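Local coordinates for saframycin Mx1 synthetase B (Legionella pneumophila subsp. pneumophila, PDB 3KXW), which belongs to the AMP-binding enzyme family of the ANL clan and holds 5'-O-[(S)-(dodecanoyloxy)(hydroxy)phosphoryl]adenosine in a pocket of its fold, at residues K51-T56 with I146-I151; P379-K384 with V404-V409. All coordinates share one frame; numbering follows the deposited sequence.

Contact 1: K51-T56 with I146-I151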
loop_
_atom_site.group_PDB
_atom_site.type_symbol
_atom_site.label_atom_id
_atom_site.label_comp_id
_atom_site.label_asym_id
_atom_site.label_seq_id
_atom_site.Cartn_x
_atom_site.Cartn_y
_atom_site.Cartn_z
ATOM N N LYS A 51 -19.496 -1.592 -18.656
ATOM C CA LYS A 51 -20.748 -2.220 -19.087
ATOM C C LYS A 51 -20.516 -3.497 -19.878
ATOM O O LYS A 51 -21.199 -4.504 -19.643
ATOM C CB LYS A 51 -21.594 -1.239 -19.909
ATOM C CG LYS A 51 -22.146 -0.097 -19.066
ATOM C CD LYS A 51 -22.580 1.096 -19.918
ATOM C CE LYS A 51 -23.679 1.879 -19.223
ATOM N NZ LYS A 51 -23.816 3.236 -19.793
ATOM N N ALA A 52 -19.559 -3.459 -20.807
ATOM C CA ALA A 52 -19.221 -4.637 -21.608
ATOM C C ALA A 52 -18.761 -5.800 -20.725
ATOM O O ALA A 52 -19.144 -6.956 -20.932
ATOM C CB ALA A 52 -18.144 -4.287 -22.641
ATOM N N ILE A 53 -17.923 -5.491 -19.742
ATOM C CA ILE A 53 -17.409 -6.524 -18.857
ATOM C C ILE A 53 -18.511 -7.050 -17.959
ATOM O O ILE A 53 -18.637 -8.267 -17.761
ATOM C CB ILE A 53 -16.218 -5.995 -18.022
ATOM C CG1 ILE A 53 -15.032 -5.755 -18.953
ATOM C CG2 ILE A 53 -15.887 -6.954 -16.857
ATOM C CD1 ILE A 53 -13.966 -4.800 -18.386
ATOM N N ALA A 54 -19.333 -6.148 -17.428
ATOM C CA ALA A 54 -20.462 -6.581 -16.607
ATOM C C ALA A 54 -21.439 -7.471 -17.400
ATOM O O ALA A 54 -21.973 -8.450 -16.872
ATOM C CB ALA A 54 -21.184 -5.370 -15.971
ATOM N N ALA A 55 -21.677 -7.131 -18.660
ATOM C CA ALA A 55 -22.619 -7.920 -19.464
ATOM C C ALA A 55 -22.062 -9.333 -19.688
ATOM O O ALA A 55 -22.803 -10.314 -19.697
ATOM C CB ALA A 55 -22.881 -7.234 -20.805
ATOM N N THR A 56 -20.754 -9.416 -19.896
ATOM C CA THR A 56 -20.092 -10.703 -20.024
ATOM C C THR A 56 -20.192 -11.526 -18.734
ATOM O O THR A 56 -20.524 -12.716 -18.762
ATOM C CB THR A 56 -18.622 -10.536 -20.422
ATOM O OG1 THR A 56 -18.547 -9.769 -21.626
ATOM C CG2 THR A 56 -17.975 -11.896 -20.624
ATOM N N ILE A 146 -11.448 -16.044 -17.909
ATOM C CA ILE A 146 -11.867 -15.333 -19.109
ATOM C C ILE A 146 -10.847 -14.256 -19.415
ATOM O O ILE A 146 -10.486 -13.456 -18.539
ATOM C CB ILE A 146 -13.241 -14.657 -18.940
ATOM C CG1 ILE A 146 -14.324 -15.684 -18.638
ATOM C CG2 ILE A 146 -13.612 -13.829 -20.209
ATOM C CD1 ILE A 146 -15.697 -15.042 -18.397
ATOM N N ALA A 147 -10.356 -14.253 -20.646
ATOM C CA ALA A 147 -9.430 -13.226 -21.093
ATOM C C ALA A 147 -10.162 -11.920 -21.329
ATOM O O ALA A 147 -11.145 -11.877 -22.066
ATOM C CB ALA A 147 -8.741 -13.671 -22.374
ATOM N N LEU A 148 -9.663 -10.836 -20.744
ATOM C CA LEU A 148 -10.374 -9.569 -20.862
ATOM C C LEU A 148 -10.465 -9.127 -22.331
ATOM O O LEU A 148 -11.491 -8.595 -22.749
ATOM C CB LEU A 148 -9.753 -8.474 -19.970
ATOM C CG LEU A 148 -10.732 -7.398 -19.476
ATOM C CD1 LEU A 148 -11.722 -7.909 -18.418
ATOM C CD2 LEU A 148 -9.982 -6.165 -18.956
ATOM N N GLU A 149 -9.423 -9.381 -23.117
ATOM C CA GLU A 149 -9.456 -9.016 -24.529
ATOM C C GLU A 149 -10.585 -9.666 -25.337
ATOM O O GLU A 149 -10.898 -9.213 -26.444
ATOM C CB GLU A 149 -8.113 -9.312 -25.206
ATOM C CG GLU A 149 -6.984 -8.425 -24.727
ATOM C CD GLU A 149 -6.125 -9.122 -23.690
ATOM O OE1 GLU A 149 -6.655 -10.033 -23.021
ATOM O OE2 GLU A 149 -4.924 -8.769 -23.557
ATOM N N SER A 150 -11.173 -10.734 -24.805
ATOM C CA SER A 150 -12.238 -11.446 -25.501
ATOM C C SER A 150 -13.541 -10.652 -25.403
ATOM O O SER A 150 -14.545 -10.953 -26.072
ATOM C CB SER A 150 -12.423 -12.836 -24.881
ATOM O OG SER A 150 -13.127 -12.750 -23.651
ATOM N N ILE A 151 -13.522 -9.637 -24.551
ATOM C CA ILE A 151 -14.712 -8.829 -24.300
ATOM C C ILE A 151 -14.816 -7.604 -25.236
ATOM O O ILE A 151 -14.017 -6.679 -25.160
ATOM C CB ILE A 151 -14.784 -8.407 -22.810
ATOM C CG1 ILE A 151 -14.803 -9.657 -21.934
ATOM C CG2 ILE A 151 -16.005 -7.547 -22.574
ATOM C CD1 ILE A 151 -14.784 -9.403 -20.428
#
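Where strand 143-147 runs out into a short 3-10 turn, the side chain of I151 rests against A52, I53 and T56 on one flank of helix 43-59. No hydrogen bond crosses between the two segments; hydrocarbon does the work. CG2 of I151 turns to A52 and CD1 to I53, and both branches touch T56. CG2 lies 3.9 Å from A52 CB. CD1, at the end of the longer branch, meets I53 CG1 at 3.9 Å, the two isoleucines crossing at about a right angle.

Beyond I151, L148 extends the apolar surface: its CD1 sits 3.8 Å from I53 CD1, again crosswise. This is the helix-over-sheet layer of an alpha/beta fold. Strand 143-147 lies beside the parallel strand 118-121, whose L120 touches both I53 and L148, while helix 76-87 adds Q80 against I53 and P77 against L148. Alanine at A52 leaves the helix smooth enough for the beta-branched I151 to settle close to its backbone, with I151 CG2 3.6 Å from A52 O.

T56 can sit in this apolar setting because its hydroxyl is satisfied within the helix. With OG1 beside its own backbone N (chi1 -56°), it donates to A52 O at 3.0 Å, while T56 N reaches that oxygen from the opposite face of the carbonyl plane. T56 OG1 can therefore lie against I151 CG2, 3.5 Å away, with T56 CG2 alongside the longer branch. On the other segment, A147 O likewise accepts twice, from S150 N and from S150 OG at 2.7 Å, tying the turn that presents L148 and I151 to the helix.

Contact 2: P379-K384 with V404-V409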
loop_
_atom_site.group_PDB
_atom_site.type_symbol
_atom_site.label_atom_id
_atom_site.label_comp_id
_atom_site.label_asym_id
_atom_site.label_seq_id
_atom_site.Cartn_x
_atom_site.Cartn_y
_atom_site.Cartn_z
ATOM N N PRO A 379 -8.004 13.599 13.509
ATOM C CA PRO A 379 -8.983 12.546 13.198
ATOM C C PRO A 379 -9.977 13.004 12.140
ATOM O O PRO A 379 -10.639 14.032 12.319
ATOM C CB PRO A 379 -9.701 12.333 14.529
ATOM C CG PRO A 379 -8.683 12.726 15.583
ATOM C CD PRO A 379 -7.936 13.890 14.955
ATOM N N ILE A 380 -10.076 12.260 11.043
ATOM C CA ILE A 380 -11.077 12.514 10.020
ATOM C C ILE A 380 -12.228 11.546 10.236
ATOM O O ILE A 380 -13.383 11.946 10.161
ATOM C CB ILE A 380 -10.471 12.357 8.623
ATOM C CG1 ILE A 380 -9.409 13.438 8.407
ATOM C CG2 ILE A 380 -11.565 12.396 7.536
ATOM C CD1 ILE A 380 -8.452 13.155 7.269
ATOM N N GLN A 381 -11.911 10.270 10.491
ATOM C CA GLN A 381 -12.860 9.362 11.104
ATOM C C GLN A 381 -12.732 9.576 12.602
ATOM O O GLN A 381 -11.705 10.049 13.058
ATOM C CB GLN A 381 -12.547 7.905 10.757
ATOM C CG GLN A 381 -12.548 7.648 9.245
ATOM C CD GLN A 381 -12.531 6.169 8.891
ATOM O OE1 GLN A 381 -13.207 5.342 9.524
ATOM N NE2 GLN A 381 -11.748 5.829 7.884
ATOM N N GLU A 382 -13.766 9.238 13.372
ATOM C CA GLU A 382 -13.651 9.332 14.830
ATOM C C GLU A 382 -12.560 8.386 15.351
ATOM O O GLU A 382 -12.563 7.197 15.023
ATOM C CB GLU A 382 -14.983 9.034 15.525
ATOM C CG GLU A 382 -14.820 8.891 17.067
ATOM C CD GLU A 382 -16.116 8.477 17.787
ATOM O OE1 GLU A 382 -17.212 8.768 17.264
ATOM O OE2 GLU A 382 -16.029 7.869 18.875
ATOM N N VAL A 383 -11.650 8.912 16.177
ATOM C CA VAL A 383 -10.535 8.138 16.731
ATOM C C VAL A 383 -10.558 8.217 18.261
ATOM O O VAL A 383 -10.624 9.308 18.823
ATOM C CB VAL A 383 -9.166 8.702 16.256
ATOM C CG1 VAL A 383 -8.016 8.126 17.102
ATOM C CG2 VAL A 383 -8.952 8.418 14.784
ATOM N N LYS A 384 -10.561 7.073 18.932
ATOM C CA LYS A 384 -10.382 7.025 20.378
ATOM C C LYS A 384 -9.130 6.240 20.754
ATOM O O LYS A 384 -8.780 5.265 20.096
ATOM C CB LYS A 384 -11.607 6.396 21.063
ATOM C CG LYS A 384 -12.773 7.347 21.168
ATOM C CD LYS A 384 -13.881 6.741 22.012
ATOM C CE LYS A 384 -15.107 7.658 22.064
ATOM N NZ LYS A 384 -14.701 9.052 22.308
ATOM N N VAL A 404 -11.357 3.086 16.036
ATOM C CA VAL A 404 -11.928 3.924 14.984
ATOM C C VAL A 404 -13.415 3.676 14.828
ATOM O O VAL A 404 -13.860 2.542 14.955
ATOM C CB VAL A 404 -11.233 3.641 13.644
ATOM C CG1 VAL A 404 -11.813 4.509 12.537
ATOM C CG2 VAL A 404 -9.725 3.858 13.796
ATOM N N GLN A 405 -14.176 4.732 14.550
ATOM C CA GLN A 405 -15.601 4.597 14.209
ATOM C C GLN A 405 -16.020 5.582 13.133
ATOM O O GLN A 405 -15.701 6.766 13.221
ATOM C CB GLN A 405 -16.501 4.781 15.457
ATOM C CG GLN A 405 -17.983 4.972 15.105
ATOM C CD GLN A 405 -18.879 5.019 16.334
ATOM O OE1 GLN A 405 -18.721 5.881 17.211
ATOM N NE2 GLN A 405 -19.829 4.093 16.406
ATOM N N SER A 406 -16.727 5.092 12.116
ATOM C CA SER A 406 -17.362 5.960 11.131
ATOM C C SER A 406 -18.032 5.101 10.065
ATOM O O SER A 406 -17.892 3.876 10.051
ATOM C CB SER A 406 -16.333 6.879 10.438
ATOM O OG SER A 406 -15.710 6.215 9.331
ATOM N N ASN A 407 -18.726 5.754 9.144
ATOM C CA ASN A 407 -19.350 5.046 8.033
ATOM C C ASN A 407 -18.334 4.413 7.061
ATOM O O ASN A 407 -18.711 3.667 6.150
ATOM C CB ASN A 407 -20.289 5.987 7.291
ATOM C CG ASN A 407 -21.601 6.221 8.043
ATOM O OD1 ASN A 407 -22.269 7.225 7.833
ATOM N ND2 ASN A 407 -21.957 5.298 8.921
ATOM N N SER A 408 -17.049 4.722 7.241
ATOM C CA SER A 408 -15.987 4.095 6.435
ATOM C C SER A 408 -15.496 2.783 7.037
ATOM O O SER A 408 -14.723 2.057 6.412
ATOM C CB SER A 408 -14.776 5.060 6.261
ATOM O OG SER A 408 -15.099 6.149 5.392
ATOM N N VAL A 409 -15.915 2.478 8.257
ATOM C CA VAL A 409 -15.478 1.239 8.879
ATOM C C VAL A 409 -16.144 0.053 8.204
ATOM O O VAL A 409 -17.367 -0.012 8.090
ATOM C CB VAL A 409 -15.756 1.206 10.393
ATOM C CG1 VAL A 409 -15.595 -0.213 10.916
ATOM C CG2 VAL A 409 -14.815 2.199 11.113
#
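The flat amide of Q381 lies between V404 on one face and two serines, S406 and S408, on the other. V404 CG1 stands over the oxygen, 3.4 Å from Q381 OE1, while S408 CB approaches the opposite face, 3.5 Å from Q381 NE2. On that same face S406 OG donates to Q381 OE1 at 2.7 Å, from well above the carbonyl plane (54° out of it). V409 CG2 borders the oxygen edge, and NE2 gives hydrogen bonds to the backbone oxygens of A332 and L335. Glutamine suits this buried place, since one end accepts while the other donates.

S406 OG has a second task. Placed between its own backbone N and carbonyl carbon (chi1 85°), it accepts from S408 N at 2.9 Å, so one hydroxyl joins the turn to Q381. S408 OG itself bonds to D194 and N195 of helix 189-202.

E382 and Q405 lie side by side and point the same way, their carboxylate and amide planes 73° apart; E382 OE2 bonds to Y437 OH. Between their backbones, Q405 N donates to E382 O at 3.0 Å, nearly straight, and the return bond from E382 N to Q405 O is weak. E382 with Q405 is thus a hydrogen-bonded antiparallel pair, followed by the non-hydrogen-bonded pair V383 with V404, and the ladder ends in an ST turn within a type I beta turn, S406 to V409.

The two contacts share no helix or strand: their centres are 37 Å apart and their nearest atoms about 24 Å, although all four segments belong to the AMP-binding enzyme part of the chain. Each is partly buried, with three buried residues among those that touch. Contact 1 lies farther from the centre of the chain and joins segments 90 residues apart, a helix and the exit of a strand, through aliphatic branches, with no hydrogen bond passing between its two segments. Contact 2 joins neighbouring strands only 20 residues apart through backbone pairing and a polar side-chain network. It also lies near the bound ligand, with the side chain of Q381 about 9 Å away.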